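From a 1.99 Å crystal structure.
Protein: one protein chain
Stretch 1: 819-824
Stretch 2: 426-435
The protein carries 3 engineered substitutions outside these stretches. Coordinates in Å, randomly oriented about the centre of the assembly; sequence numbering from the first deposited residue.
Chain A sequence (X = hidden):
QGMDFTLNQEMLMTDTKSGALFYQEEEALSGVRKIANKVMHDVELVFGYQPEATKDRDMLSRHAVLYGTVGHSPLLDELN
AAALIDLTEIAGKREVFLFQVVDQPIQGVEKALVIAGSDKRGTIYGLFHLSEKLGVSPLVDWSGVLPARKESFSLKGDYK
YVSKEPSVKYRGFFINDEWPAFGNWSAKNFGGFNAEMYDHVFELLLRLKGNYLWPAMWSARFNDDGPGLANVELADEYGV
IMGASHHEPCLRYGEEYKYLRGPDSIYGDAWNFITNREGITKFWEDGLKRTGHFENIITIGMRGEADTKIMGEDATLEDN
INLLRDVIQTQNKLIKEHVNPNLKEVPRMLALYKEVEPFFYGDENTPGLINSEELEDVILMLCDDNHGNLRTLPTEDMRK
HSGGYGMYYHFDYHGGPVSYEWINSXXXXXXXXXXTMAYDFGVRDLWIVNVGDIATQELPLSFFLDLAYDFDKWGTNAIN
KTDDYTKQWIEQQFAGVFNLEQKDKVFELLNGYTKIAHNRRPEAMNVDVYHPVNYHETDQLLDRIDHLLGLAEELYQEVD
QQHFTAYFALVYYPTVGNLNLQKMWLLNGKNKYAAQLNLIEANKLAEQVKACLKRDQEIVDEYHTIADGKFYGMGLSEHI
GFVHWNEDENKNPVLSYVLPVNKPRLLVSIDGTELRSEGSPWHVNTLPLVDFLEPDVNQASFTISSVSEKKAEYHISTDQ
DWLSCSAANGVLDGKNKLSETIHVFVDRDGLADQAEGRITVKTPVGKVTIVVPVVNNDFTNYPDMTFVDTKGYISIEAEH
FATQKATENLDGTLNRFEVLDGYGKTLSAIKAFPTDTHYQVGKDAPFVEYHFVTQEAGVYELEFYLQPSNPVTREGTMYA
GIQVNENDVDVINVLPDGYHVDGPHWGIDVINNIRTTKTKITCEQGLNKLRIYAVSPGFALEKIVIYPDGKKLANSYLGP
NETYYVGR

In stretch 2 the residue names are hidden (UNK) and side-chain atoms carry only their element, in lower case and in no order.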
# COMPACT_ATOMS: atom_id res chain seq x y z
N VAL A 819 25.79 18.62 -27.42
CA VAL A 819 25.61 17.59 -26.39
C VAL A 819 26.24 18.12 -25.11
O VAL A 819 27.42 18.48 -25.11
CB VAL A 819 26.25 16.25 -26.79
CG1 VAL A 819 26.07 15.19 -25.64
CG2 VAL A 819 25.69 15.73 -28.14
N LEU A 820 25.45 18.16 -24.04
CA LEU A 820 25.92 18.49 -22.70
C LEU A 820 26.26 17.17 -22.01
O LEU A 820 25.36 16.45 -21.58
CB LEU A 820 24.85 19.27 -21.93
CG LEU A 820 24.47 20.63 -22.53
CD1 LEU A 820 23.28 21.31 -21.77
CD2 LEU A 820 25.66 21.53 -22.46
N ASP A 821 27.56 16.87 -21.91
CA ASP A 821 28.00 15.61 -21.32
C ASP A 821 27.53 15.50 -19.88
O ASP A 821 27.60 16.47 -19.12
CB ASP A 821 29.53 15.50 -21.35
CG ASP A 821 30.11 15.60 -22.76
OD1 ASP A 821 29.37 15.33 -23.74
OD2 ASP A 821 31.31 15.93 -22.88
N GLY A 822 27.04 14.32 -19.51
CA GLY A 822 26.65 14.05 -18.12
C GLY A 822 25.45 14.81 -17.63
O GLY A 822 25.11 14.70 -16.45
N TYR A 823 24.76 15.55 -18.49
CA TYR A 823 23.65 16.37 -18.05
C TYR A 823 22.43 15.49 -17.77
O TYR A 823 22.27 14.41 -18.34
CB TYR A 823 23.35 17.43 -19.11
CG TYR A 823 22.44 18.53 -18.65
CD1 TYR A 823 21.08 18.36 -18.69
CD2 TYR A 823 22.94 19.75 -18.19
CE1 TYR A 823 20.23 19.32 -18.29
CE2 TYR A 823 22.07 20.76 -17.77
CZ TYR A 823 20.72 20.53 -17.82
OH TYR A 823 19.80 21.47 -17.42
N GLY A 824 21.59 15.93 -16.81
CA GLY A 824 20.29 15.30 -16.64
C GLY A 824 20.29 14.03 -15.80
O GLY A 824 21.23 13.71 -15.06
N UNK A 426 23.38 19.68 -5.43
CA UNK A 426 23.50 20.40 -6.69
C UNK A 426 24.66 19.85 -7.54
O UNK A 426 25.63 19.27 -7.04
o UNK A 426 22.62 22.38 -5.63
c UNK A 426 23.69 21.90 -6.46
N UNK A 427 24.54 20.05 -8.84
CA UNK A 427 25.34 19.32 -9.82
C UNK A 427 25.91 20.32 -10.80
O UNK A 427 25.14 21.07 -11.41
c UNK A 427 24.42 18.29 -10.50
c UNK A 427 24.52 17.21 -12.79
c UNK A 427 25.04 17.33 -11.49
c UNK A 427 26.14 15.55 -13.38
c UNK A 427 26.10 16.54 -11.14
c UNK A 427 25.06 16.35 -13.73
c UNK A 427 26.70 15.64 -12.11
o UNK A 427 26.66 14.70 -14.33
N UNK A 428 27.24 20.34 -10.98
CA UNK A 428 27.86 21.42 -11.75
C UNK A 428 27.32 21.58 -13.16
O UNK A 428 27.09 22.73 -13.57
c UNK A 428 30.12 21.37 -10.45
c UNK A 428 29.39 21.23 -11.79
c UNK A 428 31.62 21.67 -10.69
c UNK A 428 29.53 22.44 -9.52
N UNK A 429 27.07 20.51 -13.94
CA UNK A 429 26.53 20.71 -15.30
C UNK A 429 25.25 21.49 -15.35
O UNK A 429 25.04 22.29 -16.27
c UNK A 429 27.49 19.10 -13.72
c UNK A 429 27.43 18.50 -15.11
c UNK A 429 26.32 19.26 -15.80
N UNK A 430 24.36 21.24 -14.38
CA UNK A 430 23.11 21.99 -14.31
C UNK A 430 23.36 23.45 -13.94
O UNK A 430 22.78 24.37 -14.54
c UNK A 430 20.94 22.11 -12.91
c UNK A 430 19.87 21.96 -13.95
c UNK A 430 18.55 22.62 -13.47
n UNK A 430 17.66 21.71 -12.70
c UNK A 430 22.21 21.32 -13.28
N UNK A 431 24.21 23.68 -12.95
CA UNK A 431 24.55 25.06 -12.57
C UNK A 431 25.14 25.81 -13.75
O UNK A 431 24.80 26.98 -13.99
c UNK A 431 24.87 24.43 -10.15
c UNK A 431 25.87 26.54 -10.98
c UNK A 431 25.51 25.09 -11.36
c UNK A 431 25.91 24.13 -9.04
N UNK A 432 26.08 25.16 -14.47
CA UNK A 432 26.68 25.80 -15.63
C UNK A 432 25.62 26.16 -16.66
O UNK A 432 25.58 27.28 -17.18
n UNK A 432 29.77 26.59 -18.83
c UNK A 432 27.52 25.56 -21.57
c UNK A 432 28.38 25.48 -17.48
c UNK A 432 26.61 24.87 -20.78
c UNK A 432 28.79 26.07 -19.64
c UNK A 432 27.77 24.91 -16.24
c UNK A 432 29.52 26.23 -17.55
c UNK A 432 27.89 25.38 -18.82
c UNK A 432 28.61 26.18 -21.02
c UNK A 432 26.78 24.76 -19.40
N UNK A 433 24.72 25.21 -16.96
CA UNK A 433 23.73 25.45 -18.00
C UNK A 433 22.79 26.59 -17.63
O UNK A 433 22.43 27.43 -18.46
c UNK A 433 22.93 24.17 -18.27
c UNK A 433 20.51 24.45 -18.95
o UNK A 433 19.66 24.91 -19.75
c UNK A 433 21.95 24.26 -19.43
o UNK A 433 20.23 24.12 -17.77
N UNK A 434 22.32 26.61 -16.39
CA UNK A 434 21.38 27.65 -16.00
C UNK A 434 22.08 29.01 -15.88
O UNK A 434 21.59 30.03 -16.38
o UNK A 434 17.79 27.14 -15.28
c UNK A 434 19.83 26.04 -14.74
c UNK A 434 18.60 26.29 -15.58
c UNK A 434 20.72 27.27 -14.67
n UNK A 434 18.47 25.54 -16.67
N UNK A 435 23.21 29.06 -15.17
CA UNK A 435 23.84 30.36 -14.94
C UNK A 435 24.48 30.92 -16.20
O UNK A 435 24.49 32.14 -16.37
s UNK A 435 22.81 31.20 -12.02
c UNK A 435 23.58 32.87 -12.04
c UNK A 435 24.86 30.30 -13.80
c UNK A 435 24.23 30.15 -12.38

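Position 426 carries one carbon and then one oxygen, a short hydroxyl arm out of reach of stretch 1: Ser 426. At position 427 one carbon leads to a ring of six carbons bearing an oxygen, and that oxygen lies near the carbonyl of Gly 822. This is Tyr 427, whose OH donates a 2.6 Å hydrogen bond to Gly 822 O, the acceptor sitting at the ring edge.

Position 428 has four carbons forked at the second and touches nothing on stretch 1: Leu 428. At position 429 three carbons close a ring onto the backbone nitrogen and lie against the Tyr 823 ring, which defines Pro 429. In the first turn of a helix its lack of an amide hydrogen costs little. Its CB lies 4.2 Å from Tyr 823 CD2, an apolar contact, and its carbonyl O meets the ring edge at 3.7 Å from Tyr 823 CE2.

Position 430 shows four carbons in a row ending in nitrogen, one carbon near Tyr 823 OH, so it is Lys 430. Its CD passes 3.5 Å from Tyr 823 OH, while its NZ is hydrogen-bonded elsewhere in the structure. Position 431 has four carbons forked at the first, one arm two carbons long; this is Ile 431, pointing away from stretch 1.

Position 432 bears one carbon, then fused five- and six-membered rings holding eight carbons and one nitrogen, a ring carbon near Leu 820 CD2: Trp 432. Its CZ3 packs 3.9 Å from Leu 820 CD2. Position 433 has three carbons, the third carrying two oxygens, one of them near the hydroxyl of Tyr 823. This is Glu 433; Tyr 823 OH donates to its OE1 at 2.7 Å, and its CG lies 4.0 Å from Leu 820 CD1.

Position 434 also has three carbons, but the third carries one oxygen and one nitrogen: Gln 434. Its NE2 donates to Glu 433 OE1 at 2.5 Å, so that oxygen accepts two hydrogen bonds. Position 435, two carbons, a sulfur and one more carbon without a branch, is Met 435, out of reach.

The contact pairs a type II turn, Leu 820 to Tyr 823, with the start of a helix. Gly 822 suits the turn through its positive phi, and an ideal CB there would stand a tight 3.1 Å from Tyr 427 OH. Leu 820 packs on Trp 432, and Pro 429 on Tyr 823. Two hydroxyl hydrogen bonds, one given by each side, accompany these apolar contacts.

Stretch 2 426-435: SYLPKIWEQM
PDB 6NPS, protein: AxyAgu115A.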